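Local coordinates for protein taurine:2-oxoglutarate aminotransferase (Bifidobacterium kashiwanohense PV20-2, PDB 6JIX) that probably transfers the amino group of taurine to 2-oxoglutarate, using bound pyridoxal 5'-phosphate as its cofactor, at residues Y40-D43 with K47-T50; V172-P177 with D202-Y207; P177-Y180 with T185-V188; E363-G368 with E413-I418. One frame throughout, in Å; residues are numbered along the deposited sequence.

Interaction 1 (Y40-D43 with K47-T50); sequences YFWD and KRYT
With CG turned in between its own backbone N and carbonyl carbon (chi1 60°), Asp43 swings its carboxylate over to Tyr49, whose ring leaves the backbone on the N side, and the two side chains cross at about a right angle. Tyr49 OH donates to Asp43 OD2 over 2.8 Å, nearly in line with the C-O bond. The second oxygen, Asp43 OD1, accepts Lys47 N at 3.2 Å from above the carboxylate plane, which closes the turn from the end of one strand to the threshold of the next. Replacing Asp43 by an alanine would probably leave the Tyr49 hydroxyl and the Lys47 amide without their acceptor, and the turn less firmly held. This is a beta hairpin, the central pair of strands in a mixed sheet that 33-37 and 407-408 complete. Phe41 and Tyr49 form its antiparallel hydrogen-bonded pair, with Tyr49 N to Phe41 O at 2.9 Å and Phe41 N to Tyr49 O at 3.1 Å. On their face of the sheet Tyr49 CB sits over the Phe41 ring in a CH-pi contact, 3.9 Å from its centroid, while the rings themselves, though close to parallel, are displaced too far to stack. Phe41 also meets Tyr86 of the second subunit and lies close to a bound glutamate. On the other face, a bend at chi3 (87°) lays the Arg48 guanidinium almost flat against the Tyr40 ring, their planes 8° apart and Arg48 NH1 3.2 Å from Tyr40 CE1. Further back, Arg48 CB and CG lie alongside the pyrrole end of Trp42. Beyond the hairpin, Tyr40 OH bonds to Gln428 and Thr50 OG1 to Glu432.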
loop_
_atom_site.group_PDB
_atom_site.type_symbol
_atom_site.label_atom_id
_atom_site.label_comp_id
_atom_site.label_asym_id
_atom_site.label_seq_id
_atom_site.Cartn_x
_atom_site.Cartn_y
_atom_site.Cartn_z
ATOM N N TYR A 40 3.322 -5.884 -25.604
ATOM C CA TYR A 40 4.769 -6.036 -25.722
ATOM C C TYR A 40 5.499 -5.052 -24.821
ATOM O O TYR A 40 4.943 -4.045 -24.367
ATOM C CB TYR A 40 5.259 -5.830 -27.169
ATOM C CG TYR A 40 4.460 -6.603 -28.177
ATOM C CD1 TYR A 40 4.674 -7.966 -28.366
ATOM C CD2 TYR A 40 3.471 -5.983 -28.917
ATOM C CE1 TYR A 40 3.928 -8.686 -29.277
ATOM C CE2 TYR A 40 2.718 -6.688 -29.828
ATOM C CZ TYR A 40 2.952 -8.041 -30.009
ATOM O OH TYR A 40 2.185 -8.739 -30.918
ATOM N N PHE A 41 6.769 -5.363 -24.570
ATOM C CA PHE A 41 7.714 -4.399 -24.023
ATOM C C PHE A 41 9.089 -4.727 -24.594
ATOM O O PHE A 41 9.293 -5.799 -25.183
ATOM C CB PHE A 41 7.705 -4.366 -22.485
ATOM C CG PHE A 41 7.976 -5.682 -21.826
ATOM C CD1 PHE A 41 9.274 -6.118 -21.618
ATOM C CD2 PHE A 41 6.928 -6.470 -21.365
ATOM C CE1 PHE A 41 9.525 -7.326 -20.976
ATOM C CE2 PHE A 41 7.173 -7.675 -20.730
ATOM C CZ PHE A 41 8.477 -8.103 -20.537
ATOM N N TRP A 42 10.011 -3.755 -24.492
ATOM C CA TRP A 42 11.297 -3.825 -25.175
ATOM C C TRP A 42 12.434 -3.516 -24.221
ATOM O O TRP A 42 12.353 -2.566 -23.434
ATOM C CB TRP A 42 11.341 -2.834 -26.353
ATOM C CG TRP A 42 10.417 -3.200 -27.490
ATOM C CD1 TRP A 42 10.741 -3.880 -28.635
ATOM C CD2 TRP A 42 9.017 -2.912 -27.580
ATOM N NE1 TRP A 42 9.631 -4.036 -29.420
ATOM C CE2 TRP A 42 8.559 -3.449 -28.801
ATOM C CE3 TRP A 42 8.107 -2.246 -26.750
ATOM C CZ2 TRP A 42 7.227 -3.341 -29.210
ATOM C CZ3 TRP A 42 6.785 -2.143 -27.163
ATOM C CH2 TRP A 42 6.360 -2.690 -28.376
ATOM N N ASP A 43 13.524 -4.277 -24.337
ATOM C CA ASP A 43 14.742 -3.918 -23.622
ATOM C C ASP A 43 15.497 -2.865 -24.437
ATOM O O ASP A 43 15.085 -2.488 -25.534
ATOM C CB ASP A 43 15.599 -5.161 -23.336
ATOM C CG ASP A 43 16.029 -5.908 -24.608
ATOM O OD1 ASP A 43 16.318 -5.227 -25.626
ATOM O OD2 ASP A 43 16.084 -7.172 -24.588
ATOM N N LYS A 47 15.094 -5.843 -28.477
ATOM C CA LYS A 47 14.397 -7.124 -28.502
ATOM C C LYS A 47 13.012 -6.982 -27.882
ATOM O O LYS A 47 12.834 -6.309 -26.865
ATOM C CB LYS A 47 15.178 -8.224 -27.780
ATOM C CG LYS A 47 14.688 -9.616 -28.210
ATOM C CD LYS A 47 14.816 -10.676 -27.135
ATOM C CE LYS A 47 14.379 -12.036 -27.679
ATOM N NZ LYS A 47 15.404 -13.089 -27.422
ATOM N N ARG A 48 12.036 -7.644 -28.483
ATOM C CA ARG A 48 10.643 -7.509 -28.092
ATOM C C ARG A 48 10.193 -8.734 -27.304
ATOM O O ARG A 48 10.422 -9.873 -27.728
ATOM C CB ARG A 48 9.770 -7.325 -29.337
ATOM C CG ARG A 48 8.276 -7.392 -29.096
ATOM C CD ARG A 48 7.536 -7.484 -30.402
ATOM N NE ARG A 48 7.416 -8.872 -30.837
ATOM C CZ ARG A 48 6.441 -9.322 -31.617
ATOM N NH1 ARG A 48 5.509 -8.486 -32.050
ATOM N NH2 ARG A 48 6.402 -10.598 -31.965
ATOM N N TYR A 49 9.535 -8.494 -26.173
ATOM C CA TYR A 49 8.958 -9.558 -25.364
ATOM C C TYR A 49 7.443 -9.454 -25.452
ATOM O O TYR A 49 6.881 -8.371 -25.271
ATOM C CB TYR A 49 9.450 -9.466 -23.903
ATOM C CG TYR A 49 10.960 -9.531 -23.841
ATOM C CD1 TYR A 49 11.630 -10.757 -23.760
ATOM C CD2 TYR A 49 11.724 -8.370 -23.951
ATOM C CE1 TYR A 49 13.028 -10.818 -23.757
ATOM C CE2 TYR A 49 13.121 -8.416 -23.948
ATOM C CZ TYR A 49 13.768 -9.640 -23.853
ATOM O OH TYR A 49 15.151 -9.659 -23.848
ATOM N N THR A 50 6.782 -10.576 -25.705
ATOM C CA THR A 50 5.329 -10.618 -25.715
ATOM C C THR A 50 4.891 -10.935 -24.294
ATOM O O THR A 50 5.258 -11.982 -23.741
ATOM C CB THR A 50 4.802 -11.669 -26.703
ATOM O OG1 THR A 50 5.594 -11.655 -27.902
ATOM C CG2 THR A 50 3.351 -11.397 -27.077
#

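Interaction 2 (V172-P177 with D202-Y207); sequences VHFMNP and DEQLQY
Gln204 carries the whole contact from the helical side, and Asp202, one half-turn earlier, belongs to the helix's other attachments: its OD1 bonds to Tyr245 OH on helix 234-245. At Gln204 the chain stands fully extended (chi1 -174°, chi2 179°) and projects straight at strand 172-174. Gln204 NE2 donates to His173 O over 3.2 Å; the acceptor lies in the amide plane of the glutamine, but the N-H arrives from above the carbonyl plane of His173. The same nitrogen rests 3.4 Å from Val172 CG1, approached from the opposite direction, and Gln204 OE1 lies beside Phe174 CB. Strand 171-174, helix 190-208 and strand 213-219 make up a beta-alpha-beta crossover of the seven-stranded sheet in the large domain, as in fold-type I aminotransferases; 171-174 is an outermost strand within the chain, and the helix runs nearly antiparallel to it, with segment axes 10.0 Å apart. An alanine in place of Gln204 would probably leave the His173 carbonyl without this donor and open a gap between helix and strand beside Val172. Leu205, next along, turns instead to Phe137 of strand 135-139. Gln206 NE2 shares Tyr245 OH with Asp202 and makes a weak bond back to Asp202 OD1.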
loop_
_atom_site.group_PDB
_atom_site.type_symbol
_atom_site.label_atom_id
_atom_site.label_comp_id
_atom_site.label_asym_id
_atom_site.label_seq_id
_atom_site.Cartn_x
_atom_site.Cartn_y
_atom_site.Cartn_z
ATOM N N VAL A 172 -6.398 -18.970 11.083
ATOM C CA VAL A 172 -6.491 -20.417 10.947
ATOM C C VAL A 172 -6.482 -20.783 9.468
ATOM O O VAL A 172 -7.260 -20.233 8.675
ATOM C CB VAL A 172 -7.763 -20.958 11.620
ATOM C CG1 VAL A 172 -7.713 -22.483 11.684
ATOM C CG2 VAL A 172 -7.920 -20.380 12.993
ATOM N N HIS A 173 -5.634 -21.740 9.100
ATOM C CA HIS A 173 -5.474 -22.150 7.715
ATOM C C HIS A 173 -6.109 -23.510 7.485
ATOM O O HIS A 173 -5.954 -24.424 8.301
ATOM C CB HIS A 173 -3.994 -22.171 7.340
ATOM C CG HIS A 173 -3.371 -20.815 7.363
ATOM N ND1 HIS A 173 -2.639 -20.348 8.435
ATOM C CD2 HIS A 173 -3.415 -19.799 6.468
ATOM C CE1 HIS A 173 -2.237 -19.113 8.188
ATOM N NE2 HIS A 173 -2.694 -18.757 7.000
ATOM N N PHE A 174 -6.840 -23.634 6.380
ATOM C CA PHE A 174 -7.399 -24.910 5.964
ATOM C C PHE A 174 -6.888 -25.283 4.585
ATOM O O PHE A 174 -6.618 -24.420 3.747
ATOM C CB PHE A 174 -8.945 -24.921 5.967
ATOM C CG PHE A 174 -9.591 -23.990 4.975
ATOM C CD1 PHE A 174 -9.523 -22.605 5.137
ATOM C CD2 PHE A 174 -10.327 -24.500 3.912
ATOM C CE1 PHE A 174 -10.154 -21.753 4.234
ATOM C CE2 PHE A 174 -10.943 -23.665 3.002
ATOM C CZ PHE A 174 -10.870 -22.290 3.163
ATOM N N MET A 175 -6.743 -26.581 4.366
ATOM C CA MET A 175 -6.247 -27.078 3.091
ATOM C C MET A 175 -7.367 -27.078 2.054
ATOM O O MET A 175 -8.453 -27.611 2.304
ATOM C CB MET A 175 -5.677 -28.485 3.254
ATOM C CG MET A 175 -5.088 -29.059 1.984
ATOM S SD MET A 175 -3.676 -28.110 1.360
ATOM C CE MET A 175 -2.846 -27.774 2.913
ATOM N N ASN A 176 -7.122 -26.420 0.904
ATOM C CA ASN A 176 -8.047 -26.462 -0.220
ATOM C C ASN A 176 -7.561 -27.460 -1.262
ATOM O O ASN A 176 -6.361 -27.740 -1.349
ATOM C CB ASN A 176 -8.213 -25.081 -0.880
ATOM C CG ASN A 176 -6.899 -24.310 -1.019
ATOM O OD1 ASN A 176 -5.909 -24.590 -0.335
ATOM N ND2 ASN A 176 -6.899 -23.309 -1.898
ATOM N N PRO A 177 -8.473 -28.011 -2.063
ATOM C CA PRO A 177 -8.086 -29.070 -3.006
ATOM C C PRO A 177 -7.385 -28.508 -4.229
ATOM O O PRO A 177 -7.807 -27.506 -4.809
ATOM C CB PRO A 177 -9.428 -29.701 -3.398
ATOM C CG PRO A 177 -10.391 -28.564 -3.286
ATOM C CD PRO A 177 -9.919 -27.732 -2.109
ATOM N N ASP A 202 -16.029 -27.711 7.252
ATOM C CA ASP A 202 -17.065 -27.709 8.284
ATOM C C ASP A 202 -16.532 -28.269 9.605
ATOM O O ASP A 202 -16.734 -27.682 10.679
ATOM C CB ASP A 202 -18.275 -28.521 7.795
ATOM C CG ASP A 202 -19.517 -28.298 8.636
ATOM O OD1 ASP A 202 -19.503 -27.431 9.521
ATOM O OD2 ASP A 202 -20.526 -28.990 8.412
ATOM N N GLU A 203 -15.830 -29.405 9.541
ATOM C CA GLU A 203 -15.331 -30.016 10.767
ATOM C C GLU A 203 -14.317 -29.114 11.453
ATOM O O GLU A 203 -14.322 -28.991 12.680
ATOM C CB GLU A 203 -14.725 -31.380 10.471
ATOM C CG GLU A 203 -15.003 -32.388 11.572
ATOM C CD GLU A 203 -14.367 -33.749 11.309
ATOM O OE1 GLU A 203 -13.468 -33.845 10.432
ATOM O OE2 GLU A 203 -14.772 -34.722 11.985
ATOM N N GLN A 204 -13.425 -28.489 10.676
ATOM C CA GLN A 204 -12.448 -27.583 11.264
ATOM C C GLN A 204 -13.116 -26.334 11.825
ATOM O O GLN A 204 -12.765 -25.878 12.925
ATOM C CB GLN A 204 -11.384 -27.212 10.241
ATOM C CG GLN A 204 -10.274 -26.390 10.851
ATOM C CD GLN A 204 -9.212 -26.025 9.865
ATOM O OE1 GLN A 204 -9.428 -26.112 8.665
ATOM N NE2 GLN A 204 -8.051 -25.616 10.358
ATOM N N LEU A 205 -14.094 -25.779 11.108
ATOM C CA LEU A 205 -14.864 -24.674 11.672
ATOM C C LEU A 205 -15.482 -25.076 13.005
ATOM O O LEU A 205 -15.407 -24.332 13.989
ATOM C CB LEU A 205 -15.945 -24.218 10.695
ATOM C CG LEU A 205 -15.494 -23.444 9.457
ATOM C CD1 LEU A 205 -16.638 -23.358 8.454
ATOM C CD2 LEU A 205 -14.989 -22.054 9.858
ATOM N N GLN A 206 -16.079 -26.268 13.066
ATOM C CA GLN A 206 -16.684 -26.713 14.321
ATOM C C GLN A 206 -15.649 -26.817 15.430
ATOM O O GLN A 206 -15.928 -26.454 16.576
ATOM C CB GLN A 206 -17.366 -28.070 14.137
ATOM C CG GLN A 206 -18.853 -27.985 13.874
ATOM C CD GLN A 206 -19.375 -29.202 13.147
ATOM O OE1 GLN A 206 -19.347 -30.313 13.673
ATOM N NE2 GLN A 206 -19.856 -29.000 11.930
ATOM N N TYR A 207 -14.444 -27.297 15.115
ATOM C CA TYR A 207 -13.412 -27.461 16.134
ATOM C C TYR A 207 -12.713 -26.150 16.499
ATOM O O TYR A 207 -11.978 -26.114 17.490
ATOM C CB TYR A 207 -12.393 -28.523 15.682
ATOM C CG TYR A 207 -12.754 -29.928 16.167
ATOM C CD1 TYR A 207 -12.299 -30.412 17.401
ATOM C CD2 TYR A 207 -13.578 -30.755 15.406
ATOM C CE1 TYR A 207 -12.659 -31.679 17.848
ATOM C CE2 TYR A 207 -13.938 -32.020 15.841
ATOM C CZ TYR A 207 -13.481 -32.484 17.054
ATOM O OH TYR A 207 -13.858 -33.751 17.460
#

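Interaction 3 (P177-Y180 with T185-V188); sequences PNMY and TRGV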
loop_
_atom_site.group_PDB
_atom_site.type_symbol
_atom_site.label_atom_id
_atom_site.label_comp_id
_atom_site.label_asym_id
_atom_site.label_seq_id
_atom_site.Cartn_x
_atom_site.Cartn_y
_atom_site.Cartn_z
ATOM N N PRO A 177 -8.473 -28.011 -2.063
ATOM C CA PRO A 177 -8.086 -29.070 -3.006
ATOM C C PRO A 177 -7.385 -28.508 -4.229
ATOM O O PRO A 177 -7.807 -27.506 -4.809
ATOM C CB PRO A 177 -9.428 -29.701 -3.398
ATOM C CG PRO A 177 -10.391 -28.564 -3.286
ATOM C CD PRO A 177 -9.919 -27.732 -2.109
ATOM N N ASN A 178 -6.301 -29.174 -4.609
ATOM C CA ASN A 178 -5.672 -29.009 -5.916
ATOM C C ASN A 178 -5.895 -30.341 -6.616
ATOM O O ASN A 178 -5.099 -31.269 -6.466
ATOM C CB ASN A 178 -4.182 -28.675 -5.819
ATOM C CG ASN A 178 -3.513 -28.487 -7.207
ATOM O OD1 ASN A 178 -4.043 -28.900 -8.243
ATOM N ND2 ASN A 178 -2.335 -27.874 -7.208
ATOM N N MET A 179 -6.984 -30.422 -7.383
ATOM C CA MET A 179 -7.479 -31.713 -7.854
ATOM C C MET A 179 -6.375 -32.582 -8.446
ATOM O O MET A 179 -6.197 -33.731 -8.033
ATOM C CB MET A 179 -8.604 -31.501 -8.856
ATOM C CG MET A 179 -9.927 -31.491 -8.160
ATOM S SD MET A 179 -11.272 -31.343 -9.310
ATOM C CE MET A 179 -12.062 -32.932 -9.047
ATOM N N TYR A 180 -5.617 -32.059 -9.415
ATOM C CA TYR A 180 -4.586 -32.888 -10.032
ATOM C C TYR A 180 -3.547 -33.345 -9.010
ATOM O O TYR A 180 -3.255 -34.541 -8.900
ATOM C CB TYR A 180 -3.918 -32.151 -11.186
ATOM C CG TYR A 180 -2.861 -33.004 -11.847
ATOM C CD1 TYR A 180 -3.175 -33.846 -12.920
ATOM C CD2 TYR A 180 -1.547 -33.001 -11.378
ATOM C CE1 TYR A 180 -2.203 -34.645 -13.509
ATOM C CE2 TYR A 180 -0.565 -33.797 -11.969
ATOM C CZ TYR A 180 -0.897 -34.617 -13.024
ATOM O OH TYR A 180 0.090 -35.405 -13.586
ATOM N N THR A 185 -9.341 -36.106 -10.877
ATOM C CA THR A 185 -9.473 -35.748 -12.293
ATOM C C THR A 185 -10.665 -34.819 -12.488
ATOM O O THR A 185 -11.810 -35.234 -12.279
ATOM C CB THR A 185 -9.621 -37.009 -13.151
ATOM O OG1 THR A 185 -8.549 -37.911 -12.844
ATOM C CG2 THR A 185 -9.576 -36.655 -14.627
ATOM N N ARG A 186 -10.396 -33.580 -12.931
ATOM C CA ARG A 186 -11.420 -32.531 -12.987
ATOM C C ARG A 186 -12.672 -32.959 -13.745
ATOM O O ARG A 186 -13.763 -32.434 -13.498
ATOM C CB ARG A 186 -10.836 -31.247 -13.601
ATOM C CG ARG A 186 -11.396 -29.935 -13.013
ATOM C CD ARG A 186 -10.457 -28.730 -13.240
ATOM N NE ARG A 186 -9.067 -29.030 -12.870
ATOM C CZ ARG A 186 -8.494 -28.663 -11.720
ATOM N NH1 ARG A 186 -9.195 -27.973 -10.827
ATOM N NH2 ARG A 186 -7.224 -28.990 -11.444
ATOM N N GLY A 187 -12.565 -33.879 -14.677
ATOM C CA GLY A 187 -13.820 -34.231 -15.300
ATOM C C GLY A 187 -14.733 -35.019 -14.371
ATOM O O GLY A 187 -15.792 -34.542 -13.960
ATOM N N VAL A 188 -14.293 -36.209 -13.978
ATOM C CA VAL A 188 -15.129 -37.206 -13.318
ATOM C C VAL A 188 -15.190 -37.135 -11.786
ATOM O O VAL A 188 -15.850 -37.974 -11.166
ATOM C CB VAL A 188 -14.670 -38.600 -13.794
ATOM C CG1 VAL A 188 -15.129 -38.829 -15.234
ATOM C CG2 VAL A 188 -13.131 -38.715 -13.730
HETATM O O HOH W 1 -8.920 -28.187 -7.650
#
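Met179 and Arg186 cross at a slant, the methionine laid over one face of the guanidinium group. Met179 CB stands 3.7 Å above the guanidinium plane, displaced toward its rim, with Arg186 NH2 as its nearest atom. Farther out, Met179 SD runs beside the start of the arginine, 3.9 Å from Arg186 CA, and Met179 CE reaches the Thr185 carbonyl oxygen at 4.0 Å. The arginine can lie under the methionine in this way because its chain bends at chi3 (-48°), carrying the charged end toward residues 177-180. The two segments are the arms of a bend around the short, weakly bonded helix 179-182, on the connection that leads from strand 171-174 into helix 190-208 in a beta-alpha-beta crossover. No direct hydrogen bond spans the two segments; a water does so instead. It donates to Pro177 O at 3.1 Å, while accepting from Met179 N at 3.0 Å and from Arg186 NH1 at 3.2 Å, so one solvent molecule pins the guanidinium to the backbone at the start of the helix. The other terminal nitrogen, Arg186 NH2, is taken by a salt bridge to Glu363 on strand 361-367. Tyr180 looks elsewhere, its ring in a cation-pi contact with Arg382, and Met179 also packs on Val193 of helix 190-208.

Interaction 4 (E363-G368 with E413-I418); sequences EARCIG and ETNINI
Arg365 and Asn415 meet by their side-chain ends across a three-stranded antiparallel sheet, reaching from one outer strand, 361-367, to the other, 415-418, over the middle strand 370-376. This small sheet belongs to the part of the chain that fold-type I aminotransferases use as their C-terminal domain. The two backbones are too far apart to pair: even the closest CA pair, Arg365 CA to Asn417 CA, is 9.6 Å apart, so the long arginine side chain has to cover most of the distance. The Asn415 amide comes up at the edge of the guanidinium, near its plane, and the two flat groups stand 79° apart. A kink at chi3 (-60°), after a chi1 that sets CG beside the backbone N, turns the arginine's end over the middle strand toward Asn415, whose own side chain packs on Thr374. What fixes the guanidinium in this pose is a set of acceptors outside the two segments: Arg365 NE bonds to Val227 O, Arg365 NH2 to Gly226 O and Arg365 NH1 to Thr374 OG1. With its N-H groups so widely taken up, the buried cation is probably well compensated, and a nearby carboxylate on its own strand adds opposite charge. On the sheet's other face, Cys366 and Ile418 both touch Leu347 of helix 336-357. The carboxylate is that of Glu363, whose OE1 lies 2.6 Å from Arg365 NH1 in a salt bridge with a bent, weak hydrogen bond.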
loop_
_atom_site.group_PDB
_atom_site.type_symbol
_atom_site.label_atom_id
_atom_site.label_comp_id
_atom_site.label_asym_id
_atom_site.label_seq_id
_atom_site.Cartn_x
_atom_site.Cartn_y
_atom_site.Cartn_z
ATOM N N GLU A 363 -1.430 -31.437 -16.512
ATOM C CA GLU A 363 -2.783 -30.894 -16.546
ATOM C C GLU A 363 -2.751 -29.496 -17.126
ATOM O O GLU A 363 -1.738 -28.796 -17.048
ATOM C CB GLU A 363 -3.432 -30.857 -15.149
ATOM C CG GLU A 363 -4.958 -30.880 -15.141
ATOM C CD GLU A 363 -5.560 -30.308 -13.863
ATOM O OE1 GLU A 363 -4.797 -29.875 -12.972
ATOM O OE2 GLU A 363 -6.805 -30.268 -13.758
ATOM N N ALA A 364 -3.875 -29.097 -17.707
ATOM C CA ALA A 364 -4.057 -27.742 -18.189
ATOM C C ALA A 364 -5.322 -27.206 -17.552
ATOM O O ALA A 364 -6.341 -27.901 -17.504
ATOM C CB ALA A 364 -4.159 -27.685 -19.719
ATOM N N ARG A 365 -5.238 -26.006 -17.012
ATOM C CA ARG A 365 -6.400 -25.316 -16.497
ATOM C C ARG A 365 -6.465 -23.972 -17.202
ATOM O O ARG A 365 -5.435 -23.338 -17.437
ATOM C CB ARG A 365 -6.317 -25.154 -14.980
ATOM C CG ARG A 365 -6.316 -26.484 -14.226
ATOM C CD ARG A 365 -5.931 -26.328 -12.765
ATOM N NE ARG A 365 -4.596 -25.759 -12.628
ATOM C CZ ARG A 365 -3.466 -26.404 -12.908
ATOM N NH1 ARG A 365 -3.490 -27.667 -13.339
ATOM N NH2 ARG A 365 -2.300 -25.788 -12.751
ATOM N N CYS A 366 -7.670 -23.552 -17.558
ATOM C CA CYS A 366 -7.837 -22.306 -18.287
ATOM C C CYS A 366 -9.280 -21.884 -18.135
ATOM O O CYS A 366 -10.173 -22.650 -18.499
ATOM C CB CYS A 366 -7.486 -22.462 -19.776
ATOM S SG CYS A 366 -7.968 -21.001 -20.817
ATOM N N ILE A 367 -9.503 -20.678 -17.617
ATOM C CA ILE A 367 -10.801 -20.018 -17.680
ATOM C C ILE A 367 -10.572 -18.594 -18.169
ATOM O O ILE A 367 -9.782 -17.850 -17.576
ATOM C CB ILE A 367 -11.519 -20.031 -16.323
ATOM C CG1 ILE A 367 -12.940 -19.498 -16.480
ATOM C CG2 ILE A 367 -10.726 -19.263 -15.294
ATOM C CD1 ILE A 367 -13.763 -19.710 -15.254
ATOM N N GLY A 368 -11.253 -18.218 -19.253
ATOM C CA GLY A 368 -10.945 -16.955 -19.913
ATOM C C GLY A 368 -9.501 -16.944 -20.384
ATOM O O GLY A 368 -9.021 -17.857 -21.068
ATOM N N GLU A 413 5.758 -22.612 -7.914
ATOM C CA GLU A 413 5.729 -24.049 -7.633
ATOM C C GLU A 413 6.043 -24.811 -8.918
ATOM O O GLU A 413 7.151 -24.646 -9.462
ATOM C CB GLU A 413 4.380 -24.389 -6.989
ATOM C CG GLU A 413 4.211 -23.904 -5.557
ATOM C CD GLU A 413 5.534 -23.743 -4.819
ATOM O OE1 GLU A 413 6.376 -24.680 -4.840
ATOM O OE2 GLU A 413 5.725 -22.669 -4.209
ATOM N N THR A 414 5.143 -25.658 -9.417
ATOM C CA THR A 414 5.393 -26.557 -10.535
ATOM C C THR A 414 4.620 -26.122 -11.776
ATOM O O THR A 414 4.364 -26.943 -12.663
ATOM C CB THR A 414 5.037 -28.009 -10.146
ATOM O OG1 THR A 414 5.783 -28.949 -10.926
ATOM C CG2 THR A 414 3.557 -28.322 -10.345
ATOM N N ASN A 415 4.247 -24.836 -11.855
ATOM C CA ASN A 415 3.340 -24.348 -12.887
ATOM C C ASN A 415 3.983 -23.310 -13.783
ATOM O O ASN A 415 4.888 -22.573 -13.383
ATOM C CB ASN A 415 2.081 -23.746 -12.287
ATOM C CG ASN A 415 1.453 -24.661 -11.290
ATOM O OD1 ASN A 415 1.645 -24.509 -10.072
ATOM N ND2 ASN A 415 0.741 -25.666 -11.789
ATOM N N ILE A 416 3.477 -23.274 -15.010
ATOM C CA ILE A 416 3.671 -22.171 -15.933
ATOM C C ILE A 416 2.327 -21.484 -16.091
ATOM O O ILE A 416 1.318 -22.136 -16.390
ATOM C CB ILE A 416 4.221 -22.640 -17.291
ATOM C CG1 ILE A 416 5.427 -23.562 -17.082
ATOM C CG2 ILE A 416 4.645 -21.444 -18.092
ATOM C CD1 ILE A 416 6.054 -24.075 -18.345
ATOM N N ASN A 417 2.304 -20.179 -15.858
ATOM C CA ASN A 417 1.101 -19.409 -16.117
ATOM C C ASN A 417 1.053 -18.996 -17.575
ATOM O O ASN A 417 2.085 -18.749 -18.208
ATOM C CB ASN A 417 1.046 -18.153 -15.245
ATOM C CG ASN A 417 1.048 -18.474 -13.767
ATOM O OD1 ASN A 417 0.418 -19.443 -13.339
ATOM N ND2 ASN A 417 1.750 -17.659 -12.974
ATOM N N ILE A 418 -0.162 -18.911 -18.103
ATOM C CA ILE A 418 -0.407 -18.237 -19.363
ATOM C C ILE A 418 -1.599 -17.322 -19.109
ATOM O O ILE A 418 -2.742 -17.780 -19.023
ATOM C CB ILE A 418 -0.651 -19.200 -20.523
ATOM C CG1 ILE A 418 0.570 -20.109 -20.704
ATOM C CG2 ILE A 418 -0.882 -18.410 -21.798
ATOM C CD1 ILE A 418 0.443 -21.492 -20.016
#

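From the N terminus, interaction 1 comes first, closing a three-residue turn and finishing before any other contact opens. Interactions 2 and 3 then leave from one stretch of chain, sharing Pro177: interaction 3 closes a short bend within the longer loop that interaction 2 completes when helix 190-208 returns to strand 171-174. Interaction 4 follows, bridging 44 residues between the outer strands of the C-terminal sheet. None of the loops cross. Interactions 3 and 4 nevertheless touch, since Arg186 NH2 meets Glu363 OE2 at 2.7 Å, joining the crossover connection of the large domain to the C-terminal sheet. Interaction 1 stays apart, its nearest atoms about 9 Å from those of interaction 4.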